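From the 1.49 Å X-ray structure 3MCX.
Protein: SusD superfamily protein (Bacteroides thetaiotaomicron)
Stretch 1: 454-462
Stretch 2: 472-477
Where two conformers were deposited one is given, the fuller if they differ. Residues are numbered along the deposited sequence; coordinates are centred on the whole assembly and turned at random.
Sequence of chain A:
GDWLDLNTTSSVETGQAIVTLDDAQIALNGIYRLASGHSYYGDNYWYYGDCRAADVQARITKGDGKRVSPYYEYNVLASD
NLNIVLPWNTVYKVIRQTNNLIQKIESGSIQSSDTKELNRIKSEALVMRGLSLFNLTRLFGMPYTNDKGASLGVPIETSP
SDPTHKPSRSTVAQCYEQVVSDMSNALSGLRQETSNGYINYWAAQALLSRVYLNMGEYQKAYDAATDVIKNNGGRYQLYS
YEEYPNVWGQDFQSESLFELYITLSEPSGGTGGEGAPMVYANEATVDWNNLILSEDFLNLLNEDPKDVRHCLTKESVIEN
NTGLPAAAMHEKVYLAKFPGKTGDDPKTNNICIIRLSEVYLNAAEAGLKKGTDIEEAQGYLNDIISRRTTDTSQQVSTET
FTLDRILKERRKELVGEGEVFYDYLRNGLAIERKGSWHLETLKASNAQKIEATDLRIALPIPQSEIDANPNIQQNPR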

ATOM      1  N   ASP A 454      -9.386  12.425  13.243  1.00  6.66           N
ATOM      2  CA  ASP A 454     -10.807  12.145  13.014  1.00  6.60           C
ATOM      3  C   ASP A 454     -11.092  10.656  13.331  1.00  6.24           C
ATOM      4  O   ASP A 454     -10.410   9.786  12.844  1.00  6.24           O
ATOM      5  N   LEU A 455     -12.128  10.427  14.139  1.00  6.15           N
ATOM      6  CA  LEU A 455     -12.488   9.054  14.532  1.00  6.30           C
ATOM      7  C   LEU A 455     -12.715   8.199  13.308  1.00  6.77           C
ATOM      8  O   LEU A 455     -12.489   6.986  13.388  1.00  5.82           O
ATOM      9  N   ARG A 456     -13.166   8.785  12.193  1.00  6.61           N
ATOM     10  CA  ARG A 456     -13.478   7.981  11.009  1.00  6.75           C
ATOM     11  C   ARG A 456     -12.256   7.429  10.267  1.00  6.94           C
ATOM     12  O   ARG A 456     -12.406   6.608   9.354  1.00  7.62           O
ATOM     13  N   ILE A 457     -11.045   7.859  10.635  1.00  6.49           N
ATOM     14  CA  ILE A 457      -9.843   7.286  10.057  0.50  6.78           C
ATOM     15  C   ILE A 457      -9.751   5.801  10.337  1.00  7.27           C
ATOM     16  O   ILE A 457      -9.317   5.053   9.466  1.00  8.10           O
ATOM     17  N   ALA A 458     -10.114   5.372  11.556  1.00  6.75           N
ATOM     18  CA  ALA A 458     -10.151   3.959  11.903  1.00  6.93           C
ATOM     19  C   ALA A 458     -11.458   3.380  11.358  1.00  6.60           C
ATOM     20  O   ALA A 458     -12.547   3.767  11.799  1.00  7.86           O
ATOM     21  N   LEU A 459     -11.304   2.457  10.417  1.00  7.05           N
ATOM     22  CA  LEU A 459     -12.474   1.786   9.843  1.00  6.91           C
ATOM     23  C   LEU A 459     -13.221   1.039  10.913  1.00  6.45           C
ATOM     24  O   LEU A 459     -12.635   0.575  11.885  1.00  6.37           O
ATOM     25  N   PRO A 460     -14.534   0.874  10.751  1.00  5.48           N
ATOM     26  CA  PRO A 460     -15.248   0.065  11.713  1.00  5.89           C
ATOM     27  C   PRO A 460     -14.821  -1.400  11.667  1.00  6.27           C
ATOM     28  O   PRO A 460     -14.614  -1.937  10.602  1.00  6.59           O
ATOM     29  N   ILE A 461     -14.710  -1.987  12.841  1.00  5.50           N
ATOM     30  CA  ILE A 461     -14.517  -3.412  12.989  1.00  6.08           C
ATOM     31  C   ILE A 461     -15.781  -4.076  12.390  1.00  6.16           C
ATOM     32  O   ILE A 461     -16.874  -3.601  12.595  1.00  5.73           O
ATOM     33  N   PRO A 462     -15.624  -5.188  11.657  1.00  5.39           N
ATOM     34  CA  PRO A 462     -16.804  -5.814  11.060  1.00  5.78           C
ATOM     35  C   PRO A 462     -17.859  -6.124  12.094  1.00  5.35           C
ATOM     36  O   PRO A 462     -17.573  -6.633  13.190  1.00  5.53           O
ATOM     37  N   ILE A 472     -14.530  -7.865  21.742  1.00 12.39           N
ATOM     38  CA  ILE A 472     -14.058  -6.975  20.683  1.00 11.66           C
ATOM     39  C   ILE A 472     -14.846  -5.672  20.743  1.00 10.87           C
ATOM     40  O   ILE A 472     -16.058  -5.664  20.582  1.00 11.95           O
ATOM     41  N   GLN A 473     -14.156  -4.582  21.036  1.00  9.63           N
ATOM     42  CA  GLN A 473     -14.767  -3.275  21.091  1.00  9.39           C
ATOM     43  C   GLN A 473     -14.805  -2.659  19.695  1.00  7.53           C
ATOM     44  O   GLN A 473     -13.887  -2.806  18.922  1.00  7.87           O
ATOM     45  N   GLN A 474     -15.878  -1.946  19.396  1.00  6.54           N
ATOM     46  CA  GLN A 474     -15.958  -1.203  18.142  1.00  6.58           C
ATOM     47  C   GLN A 474     -15.182   0.128  18.275  1.00  6.94           C
ATOM     48  O   GLN A 474     -15.042   0.699  19.390  1.00  6.86           O
ATOM     49  N   ASN A 475     -14.666   0.577  17.152  1.00  5.06           N
ATOM     50  CA  ASN A 475     -14.092   1.921  17.062  1.00  5.86           C
ATOM     51  C   ASN A 475     -15.159   2.980  17.291  1.00  7.36           C
ATOM     52  O   ASN A 475     -16.236   2.902  16.708  1.00  8.46           O
ATOM     53  N   PRO A 476     -14.852   4.008  18.083  1.00  7.99           N
ATOM     54  CA  PRO A 476     -15.847   5.054  18.289  1.00  8.78           C
ATOM     55  C   PRO A 476     -16.152   5.885  17.050  1.00  8.92           C
ATOM     56  O   PRO A 476     -15.359   5.948  16.108  1.00  7.42           O
ATOM     57  N   ARG A 477     -17.337   6.471  17.070  1.00 10.45           N
ATOM     58  CA  ARG A 477     -17.775   7.389  16.060  1.00 11.56           C
ATOM     59  C   ARG A 477     -18.359   8.623  16.713  1.00 12.72           C
ATOM     60  O   ARG A 477     -18.576   8.669  17.938  1.00 11.64           O
ATOM     61  OXT ARG A 477     -18.637   9.610  16.021  1.00 13.78           O
TER

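No backbone-to-backbone hydrogen bond joins these two stretches; side chains of the second read the backbone of the first. Gln 474 (chi1 t, chi2 p) leaves its backbone sideways, yet its amide end turns in and pairs with both polar groups of Ile 461: N donates to OE1 at 2.8 Å, and NE2 donates to Ile 461 O at 2.9 Å. OE1 also accepts from Asn 475 N (2.8 Å), which ties the amide to its own chain. Asn 475, m and pointing toward stretch 1, gives ND2 to Leu 459 O at 2.7 Å. Arg 477 starts away, but its m, m, t side chain folds back so that NH2 and NH1 both reach Ala 458 O, at 2.8 and 3.1 Å. NH1 also binds Pro 476 O (3.0 Å), bracing the fold, while Arg 456 CA lies over one guanidinium face.

Apolar contacts sit near the two ends. Ile 461 (m, m) points in and sets CG2 3.8 Å from CG2 of Ile 472, also m, m. Leu 455 (m, t) brings CD1 to 4.2 Å from Pro 476 CB; beside this pair, one water donates to Leu 455 O and Pro 476 O, each 2.8 Å from the water oxygen. The rule is compact: side-chain amides and a guanidinium can serve a loop's backbone polar groups.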

ATOM      1  CB  ASP A 454     -11.157  12.481  11.562  1.00  7.37           C
ATOM      2  CG  ASP A 454     -12.655  12.545  11.304  1.00 10.49           C
ATOM      3  OD1 ASP A 454     -13.326  11.488  11.481  1.00  9.88           O
ATOM      4  OD2 ASP A 454     -13.172  13.616  10.872  1.00 10.95           O
ATOM      5  CB  LEU A 455     -13.702   9.007  15.455  1.00  6.74           C
ATOM      6  CG  LEU A 455     -13.623   9.790  16.747  1.00  9.25           C
ATOM      7  CD1 LEU A 455     -14.930   9.691  17.500  1.00  9.82           C
ATOM      8  CD2 LEU A 455     -12.438   9.289  17.530  1.00 12.25           C
ATOM      9  CB  ARG A 456     -14.379   8.779  10.055  1.00  6.56           C
ATOM     10  CG  ARG A 456     -15.689   9.191  10.675  1.00  5.97           C
ATOM     11  CD  ARG A 456     -16.429  10.216   9.838  1.00  6.70           C
ATOM     12  NE  ARG A 456     -15.649  11.430   9.714  1.00  6.84           N
ATOM     13  CZ  ARG A 456     -15.936  12.404   8.868  1.00  9.46           C
ATOM     14  NH1 ARG A 456     -17.002  12.295   8.068  1.00  8.31           N
ATOM     15  NH2 ARG A 456     -15.179  13.506   8.836  1.00  9.63           N
ATOM     16  CB  ILE A 457      -8.560   7.973  10.550  0.50  6.46           C
ATOM     17  CG1 ILE A 457      -8.366   9.303   9.811  0.50  7.22           C
ATOM     18  CG2 ILE A 457      -7.328   7.038  10.409  0.50  7.18           C
ATOM     19  CD1 ILE A 457      -7.643  10.326  10.659  0.50  5.14           C
ATOM     20  CB  ALA A 458     -10.029   3.769  13.405  1.00  6.33           C
ATOM     21  CB  LEU A 459     -12.055   0.816   8.741  1.00  7.61           C
ATOM     22  CG  LEU A 459     -11.473   1.446   7.477  1.00  7.63           C
ATOM     23  CD1 LEU A 459     -11.085   0.353   6.514  1.00  7.87           C
ATOM     24  CD2 LEU A 459     -12.482   2.366   6.817  1.00  8.63           C
ATOM     25  CB  PRO A 460     -16.722   0.211  11.310  1.00  6.27           C
ATOM     26  CG  PRO A 460     -16.636   0.513   9.874  1.00  7.27           C
ATOM     27  CD  PRO A 460     -15.382   1.276   9.620  1.00  6.72           C
ATOM     28  CB  ILE A 461     -14.395  -3.775  14.474  1.00  6.41           C
ATOM     29  CG1 ILE A 461     -13.227  -3.018  15.173  1.00  6.96           C
ATOM     30  CG2 ILE A 461     -14.281  -5.328  14.699  1.00  7.58           C
ATOM     31  CD1 ILE A 461     -11.868  -3.203  14.561  1.00  8.40           C
ATOM     32  CB  PRO A 462     -16.247  -7.111  10.437  1.00  5.79           C
ATOM     33  CG  PRO A 462     -14.818  -6.870  10.217  1.00  8.78           C
ATOM     34  CD  PRO A 462     -14.367  -5.826  11.228  1.00  6.41           C
ATOM     35  CB  ILE A 472     -14.238  -7.598  19.288  1.00 11.77           C
ATOM     36  CG1 ILE A 472     -13.505  -8.944  19.184  1.00 14.44           C
ATOM     37  CG2 ILE A 472     -13.793  -6.635  18.183  1.00 10.30           C
ATOM     38  CD1 ILE A 472     -12.035  -8.820  19.064  1.00 15.65           C
ATOM     39  CB  GLN A 473     -13.915  -2.352  21.944  1.00 11.04           C
ATOM     40  CG  GLN A 473     -13.818  -2.686  23.377  1.00 16.65           C
ATOM     41  CD  GLN A 473     -13.099  -1.555  24.150  1.00 24.53           C
ATOM     42  OE1 GLN A 473     -13.317  -0.353  23.886  1.00 28.45           O
ATOM     43  NE2 GLN A 473     -12.223  -1.936  25.069  1.00 26.80           N
ATOM     44  CB  GLN A 474     -17.438  -0.905  17.836  1.00  7.12           C
ATOM     45  CG  GLN A 474     -17.765  -0.240  16.503  1.00  6.86           C
ATOM     46  CD  GLN A 474     -17.105  -0.926  15.318  1.00  6.61           C
ATOM     47  OE1 GLN A 474     -15.925  -0.703  15.016  1.00  7.30           O
ATOM     48  NE2 GLN A 474     -17.880  -1.780  14.627  1.00  6.06           N
ATOM     49  CB  ASN A 475     -13.398   2.133  15.731  1.00  5.05           C
ATOM     50  CG  ASN A 475     -12.116   1.358  15.634  1.00  5.33           C
ATOM     51  OD1 ASN A 475     -11.368   1.307  16.630  1.00  6.93           O
ATOM     52  ND2 ASN A 475     -11.840   0.731  14.504  1.00  5.44           N
ATOM     53  CB  PRO A 476     -15.239   5.914  19.399  1.00  9.98           C
ATOM     54  CG  PRO A 476     -13.869   5.617  19.446  1.00 11.69           C
ATOM     55  CD  PRO A 476     -13.637   4.225  18.864  1.00  9.25           C
ATOM     56  CB  ARG A 477     -18.833   6.696  15.195  1.00 13.06           C
ATOM     57  CG  ARG A 477     -18.272   5.558  14.312  1.00 12.16           C
ATOM     58  CD  ARG A 477     -17.621   6.171  13.180  1.00 12.08           C
ATOM     59  NE  ARG A 477     -16.950   5.331  12.174  1.00  9.57           N
ATOM     60  CZ  ARG A 477     -15.691   4.923  12.195  1.00  7.02           C
ATOM     61  NH1 ARG A 477     -14.901   5.100  13.263  1.00  7.64           N
ATOM     62  NH2 ARG A 477     -15.203   4.386  11.105  1.00  7.67           N
TER
HETATM   63  O   HOH W   1     -12.594   5.536  15.743  1.00  6.63           O